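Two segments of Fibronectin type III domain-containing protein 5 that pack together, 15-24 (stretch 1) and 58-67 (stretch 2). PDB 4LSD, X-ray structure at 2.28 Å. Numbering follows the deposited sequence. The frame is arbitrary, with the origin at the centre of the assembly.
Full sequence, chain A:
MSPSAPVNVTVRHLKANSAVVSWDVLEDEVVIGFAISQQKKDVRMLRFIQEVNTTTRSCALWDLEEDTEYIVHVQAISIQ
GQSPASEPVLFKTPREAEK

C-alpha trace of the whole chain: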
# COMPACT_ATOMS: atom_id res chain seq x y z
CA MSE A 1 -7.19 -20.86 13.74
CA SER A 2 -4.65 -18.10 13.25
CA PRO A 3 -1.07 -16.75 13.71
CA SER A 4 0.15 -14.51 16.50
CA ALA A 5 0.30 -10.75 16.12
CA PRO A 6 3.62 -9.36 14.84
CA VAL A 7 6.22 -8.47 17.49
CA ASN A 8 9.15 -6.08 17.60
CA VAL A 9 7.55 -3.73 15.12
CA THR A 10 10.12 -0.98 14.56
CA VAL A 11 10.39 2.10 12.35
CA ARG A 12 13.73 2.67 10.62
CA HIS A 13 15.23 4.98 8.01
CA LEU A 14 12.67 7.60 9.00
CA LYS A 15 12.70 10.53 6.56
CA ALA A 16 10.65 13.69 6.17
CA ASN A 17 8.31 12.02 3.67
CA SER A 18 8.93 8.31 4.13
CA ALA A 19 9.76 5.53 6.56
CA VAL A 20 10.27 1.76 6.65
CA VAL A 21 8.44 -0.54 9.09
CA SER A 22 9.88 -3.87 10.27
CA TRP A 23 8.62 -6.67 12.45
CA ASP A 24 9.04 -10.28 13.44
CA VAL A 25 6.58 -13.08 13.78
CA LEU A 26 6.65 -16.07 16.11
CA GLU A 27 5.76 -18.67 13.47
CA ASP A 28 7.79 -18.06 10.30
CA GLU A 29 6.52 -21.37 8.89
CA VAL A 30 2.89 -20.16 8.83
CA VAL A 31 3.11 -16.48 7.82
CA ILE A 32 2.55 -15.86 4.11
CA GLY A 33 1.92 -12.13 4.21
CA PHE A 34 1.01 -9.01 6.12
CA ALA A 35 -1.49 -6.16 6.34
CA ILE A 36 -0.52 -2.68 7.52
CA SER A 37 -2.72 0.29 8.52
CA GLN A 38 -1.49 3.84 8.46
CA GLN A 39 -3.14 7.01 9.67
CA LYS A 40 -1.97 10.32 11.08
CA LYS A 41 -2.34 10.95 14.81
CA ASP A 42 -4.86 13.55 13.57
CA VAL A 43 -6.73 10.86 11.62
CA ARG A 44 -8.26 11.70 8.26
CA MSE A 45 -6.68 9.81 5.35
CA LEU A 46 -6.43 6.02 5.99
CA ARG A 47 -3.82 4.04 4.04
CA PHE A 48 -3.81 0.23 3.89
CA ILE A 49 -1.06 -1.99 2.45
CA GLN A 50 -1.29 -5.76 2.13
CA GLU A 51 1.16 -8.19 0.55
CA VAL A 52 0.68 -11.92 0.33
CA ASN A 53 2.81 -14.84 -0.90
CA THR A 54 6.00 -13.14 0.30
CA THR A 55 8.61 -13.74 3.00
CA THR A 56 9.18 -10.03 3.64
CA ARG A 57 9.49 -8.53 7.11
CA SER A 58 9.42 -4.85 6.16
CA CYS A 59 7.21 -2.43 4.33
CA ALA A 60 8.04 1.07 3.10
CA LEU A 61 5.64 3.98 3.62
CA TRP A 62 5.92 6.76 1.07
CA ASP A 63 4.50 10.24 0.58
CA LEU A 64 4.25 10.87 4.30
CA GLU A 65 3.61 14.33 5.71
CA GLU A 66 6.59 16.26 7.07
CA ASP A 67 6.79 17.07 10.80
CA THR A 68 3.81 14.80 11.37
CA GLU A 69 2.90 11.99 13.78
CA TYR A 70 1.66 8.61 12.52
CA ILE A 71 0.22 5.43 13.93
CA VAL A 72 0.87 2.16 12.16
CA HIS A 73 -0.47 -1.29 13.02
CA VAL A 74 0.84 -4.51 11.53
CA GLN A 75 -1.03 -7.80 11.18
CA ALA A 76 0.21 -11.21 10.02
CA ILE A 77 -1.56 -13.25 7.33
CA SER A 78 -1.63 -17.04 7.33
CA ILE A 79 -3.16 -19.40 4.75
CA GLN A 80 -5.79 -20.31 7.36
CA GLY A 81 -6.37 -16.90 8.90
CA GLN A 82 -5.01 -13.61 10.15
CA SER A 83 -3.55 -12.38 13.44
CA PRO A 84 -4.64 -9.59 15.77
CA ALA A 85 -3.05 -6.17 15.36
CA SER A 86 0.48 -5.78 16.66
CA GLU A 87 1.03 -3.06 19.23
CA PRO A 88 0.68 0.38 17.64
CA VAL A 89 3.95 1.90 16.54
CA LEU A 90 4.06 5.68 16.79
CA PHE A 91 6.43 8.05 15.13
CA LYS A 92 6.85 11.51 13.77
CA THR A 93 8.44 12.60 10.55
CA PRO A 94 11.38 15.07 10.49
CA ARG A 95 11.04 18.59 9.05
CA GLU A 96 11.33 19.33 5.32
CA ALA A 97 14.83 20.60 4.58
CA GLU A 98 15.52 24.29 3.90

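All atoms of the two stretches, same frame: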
# COMPACT_ATOMS: atom_id res chain seq x y z
N LYS A 15 12.45 9.27 7.25
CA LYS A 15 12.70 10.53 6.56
C LYS A 15 11.51 11.47 6.64
O LYS A 15 10.44 11.10 7.12
CB LYS A 15 13.02 10.28 5.08
CG LYS A 15 14.51 10.12 4.75
CD LYS A 15 15.11 8.82 5.27
CE LYS A 15 14.71 7.60 4.42
NZ LYS A 15 15.81 7.08 3.55
N ALA A 16 11.70 12.68 6.15
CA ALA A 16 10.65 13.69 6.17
C ALA A 16 9.35 13.27 5.47
O ALA A 16 8.27 13.67 5.88
CB ALA A 16 11.17 14.98 5.53
N ASN A 17 9.47 12.45 4.43
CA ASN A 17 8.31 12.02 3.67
C ASN A 17 8.18 10.52 3.51
O ASN A 17 7.36 10.05 2.72
CB ASN A 17 8.35 12.66 2.28
CG ASN A 17 8.36 14.19 2.32
OD1 ASN A 17 7.39 14.82 2.75
ND2 ASN A 17 9.46 14.79 1.87
N SER A 18 8.98 9.76 4.24
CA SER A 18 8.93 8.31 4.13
C SER A 18 9.52 7.63 5.35
O SER A 18 10.20 8.25 6.16
CB SER A 18 9.70 7.86 2.90
OG SER A 18 11.08 8.09 3.08
N ALA A 19 9.24 6.34 5.47
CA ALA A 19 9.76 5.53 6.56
C ALA A 19 9.62 4.07 6.17
O ALA A 19 8.90 3.75 5.23
CB ALA A 19 8.99 5.80 7.86
N VAL A 20 10.32 3.20 6.89
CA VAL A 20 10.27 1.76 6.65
C VAL A 20 9.86 1.12 7.97
O VAL A 20 10.36 1.50 9.03
CB VAL A 20 11.64 1.20 6.23
CG1 VAL A 20 11.55 -0.32 6.09
CG2 VAL A 20 12.09 1.82 4.90
N VAL A 21 8.95 0.16 7.91
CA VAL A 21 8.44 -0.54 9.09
C VAL A 21 8.92 -1.98 9.06
O VAL A 21 8.86 -2.62 8.01
CB VAL A 21 6.89 -0.56 9.10
CG1 VAL A 21 6.37 -1.29 10.33
CG2 VAL A 21 6.37 0.86 9.05
N SER A 22 9.39 -2.49 10.19
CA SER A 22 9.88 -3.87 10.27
C SER A 22 9.21 -4.58 11.43
O SER A 22 8.72 -3.94 12.35
CB SER A 22 11.39 -3.92 10.49
OG SER A 22 12.07 -3.04 9.61
N TRP A 23 9.22 -5.90 11.39
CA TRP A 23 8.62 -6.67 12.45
C TRP A 23 9.12 -8.09 12.39
O TRP A 23 9.88 -8.46 11.50
CB TRP A 23 7.10 -6.69 12.31
CG TRP A 23 6.63 -7.34 11.02
CD1 TRP A 23 6.37 -8.66 10.81
CD2 TRP A 23 6.41 -6.68 9.78
NE1 TRP A 23 6.00 -8.87 9.50
CE2 TRP A 23 6.02 -7.66 8.84
CE3 TRP A 23 6.51 -5.35 9.36
CZ2 TRP A 23 5.72 -7.35 7.51
CZ3 TRP A 23 6.22 -5.03 8.04
CH2 TRP A 23 5.84 -6.03 7.13
N ASP A 24 8.69 -8.88 13.37
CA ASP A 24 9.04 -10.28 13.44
C ASP A 24 7.75 -10.98 13.76
O ASP A 24 6.79 -10.36 14.22
CB ASP A 24 10.01 -10.59 14.58
CG ASP A 24 11.29 -9.83 14.48
OD1 ASP A 24 11.94 -9.92 13.41
OD2 ASP A 24 11.64 -9.17 15.47
N SER A 58 9.40 -6.30 6.14
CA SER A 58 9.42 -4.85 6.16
C SER A 58 8.57 -4.29 5.04
O SER A 58 8.35 -4.93 4.01
CB SER A 58 10.85 -4.29 6.07
OG SER A 58 11.55 -4.82 4.97
N CYS A 59 8.07 -3.09 5.27
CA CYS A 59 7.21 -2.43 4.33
C CYS A 59 7.49 -0.94 4.37
O CYS A 59 7.46 -0.33 5.43
CB CYS A 59 5.76 -2.70 4.72
SG CYS A 59 4.57 -1.76 3.79
N ALA A 60 7.76 -0.36 3.20
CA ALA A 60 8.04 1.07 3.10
C ALA A 60 6.76 1.89 3.04
O ALA A 60 5.76 1.45 2.47
CB ALA A 60 8.86 1.34 1.87
N LEU A 61 6.78 3.08 3.64
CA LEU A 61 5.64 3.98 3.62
C LEU A 61 6.15 5.23 2.94
O LEU A 61 7.11 5.85 3.39
CB LEU A 61 5.19 4.31 5.05
CG LEU A 61 4.93 3.10 5.95
CD1 LEU A 61 4.89 3.57 7.39
CD2 LEU A 61 3.64 2.40 5.55
N TRP A 62 5.50 5.60 1.85
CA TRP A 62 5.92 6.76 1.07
C TRP A 62 4.93 7.91 1.15
O TRP A 62 3.82 7.76 1.65
CB TRP A 62 6.05 6.33 -0.38
CG TRP A 62 4.72 5.94 -0.97
CD1 TRP A 62 3.94 6.70 -1.80
CD2 TRP A 62 3.99 4.72 -0.73
NE1 TRP A 62 2.77 6.03 -2.09
CE2 TRP A 62 2.77 4.82 -1.45
CE3 TRP A 62 4.24 3.56 0.02
CZ2 TRP A 62 1.80 3.81 -1.44
CZ3 TRP A 62 3.28 2.55 0.03
CH2 TRP A 62 2.07 2.69 -0.69
N ASP A 63 5.35 9.06 0.63
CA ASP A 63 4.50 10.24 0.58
C ASP A 63 3.91 10.60 1.93
O ASP A 63 2.73 10.96 2.02
CB ASP A 63 3.40 9.99 -0.45
CG ASP A 63 2.76 11.27 -0.95
OD1 ASP A 63 3.48 12.28 -1.13
OD2 ASP A 63 1.52 11.26 -1.18
N LEU A 64 4.72 10.52 2.98
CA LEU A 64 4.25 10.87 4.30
C LEU A 64 4.36 12.37 4.45
O LEU A 64 5.09 13.03 3.71
CB LEU A 64 5.09 10.19 5.38
CG LEU A 64 4.99 8.67 5.46
CD1 LEU A 64 5.73 8.20 6.70
CD2 LEU A 64 3.52 8.26 5.54
N GLU A 65 3.62 12.90 5.41
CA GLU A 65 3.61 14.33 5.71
C GLU A 65 4.82 14.67 6.56
O GLU A 65 5.19 13.91 7.45
CB GLU A 65 2.35 14.67 6.49
CG GLU A 65 1.23 15.21 5.67
CD GLU A 65 1.29 16.71 5.58
OE1 GLU A 65 0.42 17.30 4.90
OE2 GLU A 65 2.22 17.29 6.19
N GLU A 66 5.43 15.83 6.30
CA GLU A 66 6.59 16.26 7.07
C GLU A 66 6.15 16.71 8.47
O GLU A 66 5.00 17.12 8.65
CB GLU A 66 7.28 17.43 6.39
CG GLU A 66 6.36 18.64 6.24
CD GLU A 66 7.06 19.96 6.48
OE1 GLU A 66 7.99 20.29 5.72
OE2 GLU A 66 6.68 20.67 7.43
N ASP A 67 7.07 16.63 9.43
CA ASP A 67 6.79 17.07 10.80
C ASP A 67 5.41 16.64 11.25
O ASP A 67 4.64 17.44 11.80
CB ASP A 67 6.91 18.59 10.84
CG ASP A 67 6.75 19.15 12.24
OD1 ASP A 67 7.43 18.65 13.15
OD2 ASP A 67 5.95 20.11 12.41

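The contact is an antiparallel pairing of strand 19-24 with strand 58-61, whose axes approach to 4.6 Å with 159° between their N-to-C directions. The register follows from two pairs of reciprocal backbone hydrogen bonds. Ala-19 N donates to Leu-61 O at 3.0 Å and Leu-61 N to Ala-19 O at 2.7 Å; Val-21 N donates to Cys-59 O and Cys-59 N to Val-21 O, both at 2.9 Å. N-H...O angles of 153° to 168° support all four. Between them lies the non-hydrogen-bonded pair Val-20 and Ala-60, whose CA atoms close to 4.2 Å, against 5.3 Å for the CA atoms of Ala-19 and Leu-61.

This alternation sorts the side chains. Ala-19, Val-21, Cys-59 and Leu-61 share one face of the sheet, and all four are buried. Val-21 is t (chi1 180°), and its CG2 meets Leu-61 CD1 at 3.5 Å, the tightest apolar side-chain contact here. Leu-61 adopts m,t (-52°, 164°), which carries CD1 to this meeting. Leu-64, also m,t (-67°, -172°), lies beyond the strand; its CD1 comes within 4.2 Å of Ala-19 CB, a contact in which a leucine of the loop packs against the small alanine side chain.

Trp-23 reaches across toward strand 58-61. Its CA-to-CB bond points sideways, but chi1 of 62° (p) and chi2 of 88° bring the far end of the indole nearer to the other strand. Ser-58 N lies over one ring face, 3.7 Å from Trp-23 CH2, and Trp-23 CZ3 is 4.1 Å from Cys-59 CB. Cys-59 itself is t (172°).

The other face, with Val-20, Ser-22, Ser-58 and Ala-60, is partly exposed. Val-20 is t (176°), with CG1 4.0 Å from Ser-58 CB and CG2 4.5 Å from Ala-60 CB; its two methyls thus approach different residues. Ser-22 (m, -47°) and Ser-58 (p, 53°) sit side by side on this face without a hydroxyl link: Ser-22 OG and Ser-58 OG are 5.0 Å apart, and Ser-22 OG is hydrogen-bonded elsewhere in the structure.

Beyond the strand pairing, the backbone still holds the loops together. Leu-64 N donates to Asn-17 O at 2.7 Å and 167°, whereas Asp-63 N, 3.1 Å from Asn-17 O, has too poor an angle to count. Glu-66 CA makes a CA-H...O contact with Ala-16 O at 3.3 Å, while the Glu-66 side chain, p at chi1 (60°), leads away at its end.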